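Long-range contacts in putative isomerase (PDB 2OQH), which probably acts as an enolase-superfamily sugar-acid dehydratase, converting D-glucarate to 5-dehydro-4-deoxy-D-glucarate with loss of water: residues D9-N14 with V35-T40; N14-N19 with R363-V368; P129-I134 with S320-S325. All blocks are in the same frame, centred on the assembly; numbering follows the deposited sequence.

In the fold
Contact 1 pairs two strands of the three-stranded N-terminal sheet. Contact 2 begins its first segment at Asn14, the last residue of the first segment of contact 1, and brings helix 359-368 to the same strand 5-15. The two touch directly, with centres about 15 Å apart. Contact 3 lies in the barrel, its centre about 28 Å from that of contact 1 (nearest atoms about 17 Å) and about 24 Å from that of contact 2 (nearest atoms about 7 Å). In enolase-superfamily enzymes the active site lies at the C-terminal ends of the barrel strands under the N-terminal domain, so contact 3 probably belongs to its framework and contacts 1 and 2 to its cover.

Contact 1 of 3, residues D9-N14 with V35-T40; sequences DVWVVN and VVRVRT
Asp9 and Arg37 form a salt bridge across two antiparallel strands of the three-stranded N-terminal sheet of the enolase fold. Arg37 NH2 donates to Asp9 OD2 at 2.9 Å. Asp9 OD2 lies at the guanidinium edge, in its plane, but is itself met from above the carboxylate plane; the two planes are 82° apart. Water 1 closes the group: it donates to Asp9 OD2 and to Arg37 O, and accepts from Arg37 NE. Beneath the side chains, Asp9 and Arg37 are a hydrogen-bonded pair. Asp9 N reaches Arg37 O at 3.1 Å, and Arg37 N reaches Asp9 O at 2.9 Å. Trp11 and Val35 form the next such pair, with Trp11 N to Val35 O at 2.9 Å and Val35 N to Trp11 O at 2.8 Å.

The guanidinium is sandwiched. Arg39 NH2 sits over one face, and Trp11 CH2 lies over the centre of the other. The indole stands nearly upright on the guanidinium, planes 86° apart, so this is an edge contact and not a flat stack. The bend of Arg37 at chi3 (63°) turns the guanidinium so that one of its faces lies against the Trp11 edge. An alanine in place of Arg37 removes the guanidinium, and would probably leave Asp9 without its salt-bridge partner, water 1 less firmly held and the Trp11 edge less well packed.

Val10 and Val36 form the non-hydrogen-bonded pair between these two, on the other face of the sheet. They lie side by side, Val10 CG1 being 4.1 Å from Val36 CG2. Both also touch Val60 of helix 54-63. On the Trp11 face, Leu362 of helix 359-368 touches Trp11 and Val13. Val13 meets Val35 obliquely, Val13 CG2 to Val35 CG2 at 4.2 Å.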
loop_
_atom_site.group_PDB
_atom_site.type_symbol
_atom_site.label_atom_id
_atom_site.label_comp_id
_atom_site.label_asym_id
_atom_site.label_seq_id
_atom_site.Cartn_x
_atom_site.Cartn_y
_atom_site.Cartn_z
ATOM N N ASP A 9 -19.843 13.070 -0.979
ATOM C CA ASP A 9 -19.075 14.309 -0.899
ATOM C C ASP A 9 -17.578 14.050 -0.932
ATOM O O ASP A 9 -17.083 13.097 -0.320
ATOM C CB ASP A 9 -19.462 15.060 0.369
ATOM C CG ASP A 9 -20.898 15.530 0.335
ATOM O OD1 ASP A 9 -21.221 16.340 -0.562
ATOM O OD2 ASP A 9 -21.699 15.086 1.182
ATOM N N VAL A 10 -16.858 14.912 -1.638
ATOM C CA VAL A 10 -15.422 14.742 -1.790
ATOM C C VAL A 10 -14.618 15.957 -1.350
ATOM O O VAL A 10 -14.951 17.093 -1.690
ATOM C CB VAL A 10 -15.072 14.436 -3.265
ATOM C CG1 VAL A 10 -13.650 13.910 -3.367
ATOM C CG2 VAL A 10 -16.069 13.435 -3.840
ATOM N N TRP A 11 -13.559 15.704 -0.585
ATOM C CA TRP A 11 -12.673 16.761 -0.106
ATOM C C TRP A 11 -11.255 16.383 -0.492
ATOM O O TRP A 11 -10.925 15.206 -0.563
ATOM C CB TRP A 11 -12.700 16.870 1.422
ATOM C CG TRP A 11 -13.978 17.366 2.040
ATOM C CD1 TRP A 11 -14.299 18.662 2.340
ATOM C CD2 TRP A 11 -15.076 16.562 2.493
ATOM N NE1 TRP A 11 -15.529 18.709 2.961
ATOM C CE2 TRP A 11 -16.027 17.433 3.066
ATOM C CE3 TRP A 11 -15.348 15.186 2.472
ATOM C CZ2 TRP A 11 -17.233 16.971 3.616
ATOM C CZ3 TRP A 11 -16.552 14.727 3.022
ATOM C CH2 TRP A 11 -17.474 15.618 3.582
ATOM N N VAL A 12 -10.426 17.384 -0.753
ATOM C CA VAL A 12 -9.020 17.154 -1.052
ATOM C C VAL A 12 -8.330 17.842 0.118
ATOM O O VAL A 12 -8.646 18.985 0.443
ATOM C CB VAL A 12 -8.570 17.806 -2.378
ATOM C CG1 VAL A 12 -7.064 17.643 -2.549
ATOM C CG2 VAL A 12 -9.278 17.142 -3.546
ATOM N N VAL A 13 -7.410 17.145 0.769
ATOM C CA VAL A 13 -6.737 17.712 1.925
ATOM C C VAL A 13 -5.221 17.542 1.899
ATOM O O VAL A 13 -4.695 16.648 1.227
ATOM C CB VAL A 13 -7.272 17.073 3.218
ATOM C CG1 VAL A 13 -8.777 17.264 3.313
ATOM C CG2 VAL A 13 -6.939 15.588 3.231
ATOM N N ASN A 14 -4.535 18.416 2.635
ATOM C CA ASN A 14 -3.078 18.395 2.753
ATOM C C ASN A 14 -2.775 18.149 4.223
ATOM O O ASN A 14 -3.221 18.913 5.079
ATOM C CB ASN A 14 -2.467 19.751 2.376
ATOM C CG ASN A 14 -2.502 20.033 0.886
ATOM O OD1 ASN A 14 -2.970 19.217 0.090
ATOM N ND2 ASN A 14 -2.000 21.210 0.501
ATOM N N VAL A 35 -10.527 12.608 0.265
ATOM C CA VAL A 35 -11.405 11.927 1.215
ATOM C C VAL A 35 -12.837 11.936 0.697
ATOM O O VAL A 35 -13.310 12.943 0.166
ATOM C CB VAL A 35 -11.381 12.606 2.596
ATOM C CG1 VAL A 35 -12.219 11.807 3.578
ATOM C CG2 VAL A 35 -9.949 12.723 3.093
ATOM N N VAL A 36 -13.527 10.814 0.857
ATOM C CA VAL A 36 -14.899 10.692 0.379
ATOM C C VAL A 36 -15.838 10.245 1.491
ATOM O O VAL A 36 -15.444 9.461 2.355
ATOM C CB VAL A 36 -14.979 9.659 -0.774
ATOM C CG1 VAL A 36 -16.425 9.466 -1.217
ATOM C CG2 VAL A 36 -14.105 10.115 -1.938
ATOM N N ARG A 37 -17.062 10.772 1.489
ATOM C CA ARG A 37 -18.063 10.383 2.477
ATOM C C ARG A 37 -19.321 9.927 1.754
ATOM O O ARG A 37 -19.860 10.645 0.909
ATOM C CB ARG A 37 -18.442 11.543 3.415
ATOM C CG ARG A 37 -19.580 11.176 4.400
ATOM C CD ARG A 37 -20.031 12.363 5.274
ATOM N NE ARG A 37 -20.588 13.437 4.463
ATOM C CZ ARG A 37 -20.701 14.704 4.854
ATOM N NH1 ARG A 37 -20.298 15.077 6.062
ATOM N NH2 ARG A 37 -21.195 15.606 4.019
ATOM N N VAL A 38 -19.788 8.731 2.086
ATOM C CA VAL A 38 -21.000 8.221 1.474
ATOM C C VAL A 38 -22.116 8.276 2.510
ATOM O O VAL A 38 -22.034 7.634 3.554
ATOM C CB VAL A 38 -20.808 6.772 0.974
ATOM C CG1 VAL A 38 -22.136 6.202 0.494
ATOM C CG2 VAL A 38 -19.788 6.753 -0.153
ATOM N N ARG A 39 -23.153 9.054 2.215
ATOM C CA ARG A 39 -24.287 9.201 3.128
ATOM C C ARG A 39 -25.490 8.358 2.699
ATOM O O ARG A 39 -25.860 8.344 1.529
ATOM C CB ARG A 39 -24.693 10.670 3.205
ATOM C CG ARG A 39 -25.887 10.933 4.101
ATOM C CD ARG A 39 -26.408 12.348 3.892
ATOM N NE ARG A 39 -25.391 13.364 4.176
ATOM C CZ ARG A 39 -24.804 13.524 5.360
ATOM N NH1 ARG A 39 -25.126 12.725 6.369
ATOM N NH2 ARG A 39 -23.928 14.507 5.551
ATOM N N THR A 40 -26.102 7.658 3.649
ATOM C CA THR A 40 -27.258 6.813 3.345
ATOM C C THR A 40 -28.534 7.290 4.042
ATOM O O THR A 40 -28.479 7.837 5.145
ATOM C CB THR A 40 -27.000 5.351 3.766
ATOM O OG1 THR A 40 -26.968 5.259 5.195
ATOM C CG2 THR A 40 -25.661 4.860 3.204
HETATM O O HOH W 1 -21.906 12.738 1.800
#

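Contact 2 of 3, residues N14-N19 with R363-V368; sequences NLPLVN and RHYAGV
Asn14 opens the contact with its backbone. Its N donates to Tyr365 O at 3.2 Å, with an N-H...O angle of 159°. The donor stands above the carbonyl plane of Tyr365, so the bond is fairly straight at the hydrogen but does not follow a lone pair. It ties the end of a strand to the last turn of helix 359-368. The carbonyl of Asn14 turns to the Tyr365 side chain. Asn14 O lies 3.0 Å from Tyr365 CD1, a close approach made obliquely to the ring. The side chain of Asn14 leans along the helix toward its end, where Asn14 CB meets Val368 CG1 at 4.2 Å.

Leu15 comes next and packs under the tyrosine. Its CG lies over one face of the ring, offset toward the rim. Leu15 CD1 reaches back to Tyr365 CB at 4.2 Å. The opposite face of the ring is covered by His364 CD2, over its centre, so the phenol is held between a leucine and the preceding residue of its own helix. Tyr365 CG is anti to its carbonyl carbon (chi1 -70°), which sends the ring along the strand toward Pro16.

Pro16 makes the last touch. Its CD is 4.1 Å from Tyr365 CE1, and the two side chains cross at about a right angle. The far end of the tyrosine is fixed from outside, since Tyr365 OH is hydrogen-bonded to Asp332.

Helix 359-368, which follows the barrel, returns here to pack on the N-terminal sheet and so joins the two ends of the chain. Its Tyr365 and Ala366 also pack on Val13 of strand 5-15. That strand is an outer one of the three-stranded antiparallel sheet and pairs with strand 31-40, where the backbones of Leu15 and Glu31 are hydrogen-bonded.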
loop_
_atom_site.group_PDB
_atom_site.type_symbol
_atom_site.label_atom_id
_atom_site.label_comp_id
_atom_site.label_asym_id
_atom_site.label_seq_id
_atom_site.Cartn_x
_atom_site.Cartn_y
_atom_site.Cartn_z
ATOM N N ASN A 14 -4.535 18.416 2.635
ATOM C CA ASN A 14 -3.078 18.395 2.753
ATOM C C ASN A 14 -2.775 18.149 4.223
ATOM O O ASN A 14 -3.221 18.913 5.079
ATOM C CB ASN A 14 -2.467 19.751 2.376
ATOM C CG ASN A 14 -2.502 20.033 0.886
ATOM O OD1 ASN A 14 -2.970 19.217 0.090
ATOM N ND2 ASN A 14 -2.000 21.210 0.501
ATOM N N LEU A 15 -2.043 17.089 4.533
ATOM C CA LEU A 15 -1.695 16.824 5.922
ATOM C C LEU A 15 -0.192 16.798 6.053
ATOM O O LEU A 15 0.517 16.371 5.133
ATOM C CB LEU A 15 -2.289 15.502 6.415
ATOM C CG LEU A 15 -3.782 15.558 6.746
ATOM C CD1 LEU A 15 -4.580 15.620 5.459
ATOM C CD2 LEU A 15 -4.184 14.335 7.542
ATOM N N PRO A 16 0.324 17.273 7.199
ATOM C CA PRO A 16 1.765 17.303 7.445
ATOM C C PRO A 16 2.337 15.907 7.673
ATOM O O PRO A 16 1.624 14.991 8.092
ATOM C CB PRO A 16 1.868 18.177 8.691
ATOM C CG PRO A 16 0.652 17.759 9.466
ATOM C CD PRO A 16 -0.418 17.753 8.381
ATOM N N LEU A 17 3.627 15.757 7.387
ATOM C CA LEU A 17 4.315 14.494 7.589
ATOM C C LEU A 17 5.583 14.770 8.377
ATOM O O LEU A 17 6.224 15.805 8.193
ATOM C CB LEU A 17 4.673 13.853 6.254
ATOM C CG LEU A 17 3.506 13.396 5.387
ATOM C CD1 LEU A 17 4.038 12.988 4.021
ATOM C CD2 LEU A 17 2.777 12.242 6.063
ATOM N N VAL A 18 5.933 13.843 9.258
ATOM C CA VAL A 18 7.122 13.980 10.080
ATOM C C VAL A 18 7.828 12.645 10.227
ATOM O O VAL A 18 7.188 11.612 10.471
ATOM C CB VAL A 18 6.775 14.498 11.492
ATOM C CG1 VAL A 18 8.025 14.516 12.369
ATOM C CG2 VAL A 18 6.178 15.894 11.395
ATOM N N ASN A 19 9.147 12.670 10.079
ATOM C CA ASN A 19 9.949 11.465 10.217
ATOM C C ASN A 19 10.457 11.386 11.651
ATOM O O ASN A 19 11.319 12.163 12.057
ATOM C CB ASN A 19 11.127 11.495 9.246
ATOM C CG ASN A 19 12.066 10.314 9.435
ATOM O OD1 ASN A 19 11.627 9.188 9.705
ATOM N ND2 ASN A 19 13.362 10.559 9.278
ATOM N N ARG A 363 -12.390 19.839 7.299
ATOM C CA ARG A 363 -12.662 21.127 6.689
ATOM C C ARG A 363 -11.400 21.988 6.766
ATOM O O ARG A 363 -11.069 22.702 5.824
ATOM C CB ARG A 363 -13.833 21.810 7.400
ATOM C CG ARG A 363 -14.559 22.826 6.538
ATOM C CD ARG A 363 -15.754 23.430 7.269
ATOM N NE ARG A 363 -15.376 23.954 8.580
ATOM C CZ ARG A 363 -15.544 23.300 9.726
ATOM N NH1 ARG A 363 -16.102 22.090 9.728
ATOM N NH2 ARG A 363 -15.131 23.845 10.867
ATOM N N HIS A 364 -10.686 21.904 7.885
ATOM C CA HIS A 364 -9.456 22.679 8.063
ATOM C C HIS A 364 -8.392 22.338 7.016
ATOM O O HIS A 364 -7.855 23.220 6.342
ATOM C CB HIS A 364 -8.892 22.437 9.470
ATOM C CG HIS A 364 -7.534 23.035 9.696
ATOM N ND1 HIS A 364 -7.306 24.396 9.715
ATOM C CD2 HIS A 364 -6.332 22.451 9.918
ATOM C CE1 HIS A 364 -6.023 24.623 9.939
ATOM N NE2 HIS A 364 -5.409 23.458 10.066
ATOM N N TYR A 365 -8.094 21.051 6.871
ATOM C CA TYR A 365 -7.074 20.630 5.924
ATOM C C TYR A 365 -7.467 20.723 4.465
ATOM O O TYR A 365 -6.610 20.607 3.588
ATOM C CB TYR A 365 -6.603 19.224 6.278
ATOM C CG TYR A 365 -5.800 19.246 7.557
ATOM C CD1 TYR A 365 -4.564 19.885 7.606
ATOM C CD2 TYR A 365 -6.299 18.690 8.732
ATOM C CE1 TYR A 365 -3.841 19.977 8.792
ATOM C CE2 TYR A 365 -5.580 18.774 9.933
ATOM C CZ TYR A 365 -4.350 19.424 9.951
ATOM O OH TYR A 365 -3.637 19.546 11.128
ATOM N N ALA A 366 -8.752 20.937 4.198
ATOM C CA ALA A 366 -9.199 21.092 2.824
ATOM C C ALA A 366 -8.877 22.531 2.450
ATOM O O ALA A 366 -8.637 22.839 1.284
ATOM C CB ALA A 366 -10.696 20.845 2.708
ATOM N N GLY A 367 -8.867 23.404 3.458
ATOM C CA GLY A 367 -8.566 24.808 3.237
ATOM C C GLY A 367 -7.079 25.011 3.026
ATOM O O GLY A 367 -6.652 25.931 2.319
ATOM N N VAL A 368 -6.288 24.143 3.647
ATOM C CA VAL A 368 -4.847 24.202 3.516
ATOM C C VAL A 368 -4.507 23.853 2.077
ATOM O O VAL A 368 -3.655 24.494 1.458
ATOM C CB VAL A 368 -4.173 23.199 4.443
ATOM C CG1 VAL A 368 -2.664 23.390 4.393
ATOM C CG2 VAL A 368 -4.701 23.380 5.859
#

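Contact 3 of 3, residues P129-I134 with S320-S325; sequences PITALI and SRAIDS
Ile130 and Ile323 form a parallel bridge that closes the TIM-type barrel of the enolase superfamily, first strand 127-134 against the short last strand 323-324. Ile323 N donates to Pro129 O at 2.9 Å, from above the carbonyl plane. Ile323 O takes two donors from one residue. The Thr131 OG1 hydroxyl gives it a bond of 2.9 Å, and Thr131 N adds a weak, bent one. Thr131 OG1 is anti to its own carbonyl carbon (chi1 -50°), which puts the hydroxyl above the carbonyl plane of Ile323. Ile130 CA also makes a C-H...O contact with Ile323 O.

Apolar groups fill in around these bonds. The two isoleucines cross obliquely, with Ile130 CG2 and Ile323 CG1 4.0 Å apart, and Ile130 CG2 also meets Ser325 CB. One residue before Ile130, Pro129 CB touches Ala322 CB.

Further out, Thr131 packs on Ala166 and Lys168 of strand 166-170. Arg321 makes a salt bridge with Glu220. Other barrel strands hold Ala322: Arg195 NH2, from strand 193-197, and Asn295 ND2, from strand 293-296, both donate to Ala322 O.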
loop_
_atom_site.group_PDB
_atom_site.type_symbol
_atom_site.label_atom_id
_atom_site.label_comp_id
_atom_site.label_asym_id
_atom_site.label_seq_id
_atom_site.Cartn_x
_atom_site.Cartn_y
_atom_site.Cartn_z
ATOM N N PRO A 129 2.654 -6.288 11.324
ATOM C CA PRO A 129 4.017 -5.751 11.271
ATOM C C PRO A 129 4.219 -4.838 10.058
ATOM O O PRO A 129 3.650 -5.079 8.985
ATOM C CB PRO A 129 4.879 -7.009 11.177
ATOM C CG PRO A 129 4.033 -8.071 11.804
ATOM C CD PRO A 129 2.671 -7.759 11.260
ATOM N N ILE A 130 5.016 -3.786 10.222
ATOM C CA ILE A 130 5.281 -2.887 9.105
ATOM C C ILE A 130 6.776 -2.792 8.833
ATOM O O ILE A 130 7.589 -3.242 9.631
ATOM C CB ILE A 130 4.696 -1.473 9.338
ATOM C CG1 ILE A 130 5.350 -0.810 10.550
ATOM C CG2 ILE A 130 3.192 -1.577 9.525
ATOM C CD1 ILE A 130 4.965 0.636 10.716
ATOM N N THR A 131 7.116 -2.200 7.696
ATOM C CA THR A 131 8.497 -2.070 7.249
ATOM C C THR A 131 9.068 -0.660 7.361
ATOM O O THR A 131 8.357 0.329 7.180
ATOM C CB THR A 131 8.601 -2.499 5.779
ATOM O OG1 THR A 131 7.959 -3.771 5.617
ATOM C CG2 THR A 131 10.055 -2.590 5.338
ATOM N N ALA A 132 10.365 -0.582 7.641
ATOM C CA ALA A 132 11.056 0.696 7.753
ATOM C C ALA A 132 11.755 0.996 6.433
ATOM O O ALA A 132 12.532 0.180 5.944
ATOM C CB ALA A 132 12.085 0.634 8.881
ATOM N N LEU A 133 11.482 2.160 5.854
ATOM C CA LEU A 133 12.115 2.530 4.594
ATOM C C LEU A 133 13.327 3.418 4.808
ATOM O O LEU A 133 13.258 4.404 5.546
ATOM C CB LEU A 133 11.136 3.282 3.683
ATOM C CG LEU A 133 11.769 3.906 2.423
ATOM C CD1 LEU A 133 12.183 2.814 1.435
ATOM C CD2 LEU A 133 10.780 4.854 1.763
ATOM N N ILE A 134 14.440 3.075 4.171
ATOM C CA ILE A 134 15.624 3.915 4.278
ATOM C C ILE A 134 16.032 4.359 2.878
ATOM O O ILE A 134 16.046 3.559 1.938
ATOM C CB ILE A 134 16.815 3.189 4.949
ATOM C CG1 ILE A 134 17.166 1.918 4.182
ATOM C CG2 ILE A 134 16.484 2.867 6.391
ATOM C CD1 ILE A 134 18.427 1.234 4.716
ATOM N N SER A 320 1.137 -12.561 5.422
ATOM C CA SER A 320 1.864 -12.854 6.648
ATOM C C SER A 320 3.198 -12.134 6.802
ATOM O O SER A 320 3.960 -12.428 7.724
ATOM C CB SER A 320 2.120 -14.350 6.725
ATOM O OG SER A 320 2.894 -14.765 5.611
ATOM N N ARG A 321 3.479 -11.195 5.913
ATOM C CA ARG A 321 4.744 -10.468 5.949
ATOM C C ARG A 321 4.588 -9.083 6.552
ATOM O O ARG A 321 3.473 -8.605 6.750
ATOM C CB ARG A 321 5.286 -10.322 4.526
ATOM C CG ARG A 321 5.547 -11.642 3.814
ATOM C CD ARG A 321 5.492 -11.456 2.303
ATOM N NE ARG A 321 5.764 -12.697 1.572
ATOM C CZ ARG A 321 6.953 -13.043 1.088
ATOM N NH1 ARG A 321 7.998 -12.240 1.253
ATOM N NH2 ARG A 321 7.094 -14.190 0.428
ATOM N N ALA A 322 5.712 -8.440 6.850
ATOM C CA ALA A 322 5.662 -7.087 7.379
ATOM C C ALA A 322 5.334 -6.239 6.157
ATOM O O ALA A 322 6.114 -6.197 5.215
ATOM C CB ALA A 322 7.012 -6.685 7.952
ATOM N N ILE A 323 4.182 -5.577 6.165
ATOM C CA ILE A 323 3.771 -4.765 5.020
ATOM C C ILE A 323 4.516 -3.448 4.917
ATOM O O ILE A 323 5.153 -3.012 5.874
ATOM C CB ILE A 323 2.263 -4.421 5.076
ATOM C CG1 ILE A 323 1.995 -3.479 6.253
ATOM C CG2 ILE A 323 1.434 -5.697 5.205
ATOM C CD1 ILE A 323 0.573 -2.911 6.296
ATOM N N ASP A 324 4.438 -2.830 3.740
ATOM C CA ASP A 324 5.046 -1.526 3.509
ATOM C C ASP A 324 4.026 -0.541 4.044
ATOM O O ASP A 324 2.832 -0.678 3.787
ATOM C CB ASP A 324 5.259 -1.259 2.015
ATOM C CG ASP A 324 6.542 -1.874 1.483
ATOM O OD1 ASP A 324 7.349 -2.374 2.298
ATOM O OD2 ASP A 324 6.749 -1.839 0.248
ATOM N N SER A 325 4.478 0.443 4.804
ATOM C CA SER A 325 3.549 1.416 5.351
ATOM C C SER A 325 4.276 2.666 5.766
ATOM O O SER A 325 5.205 2.613 6.566
ATOM C CB SER A 325 2.808 0.841 6.561
ATOM O OG SER A 325 2.014 1.843 7.187
#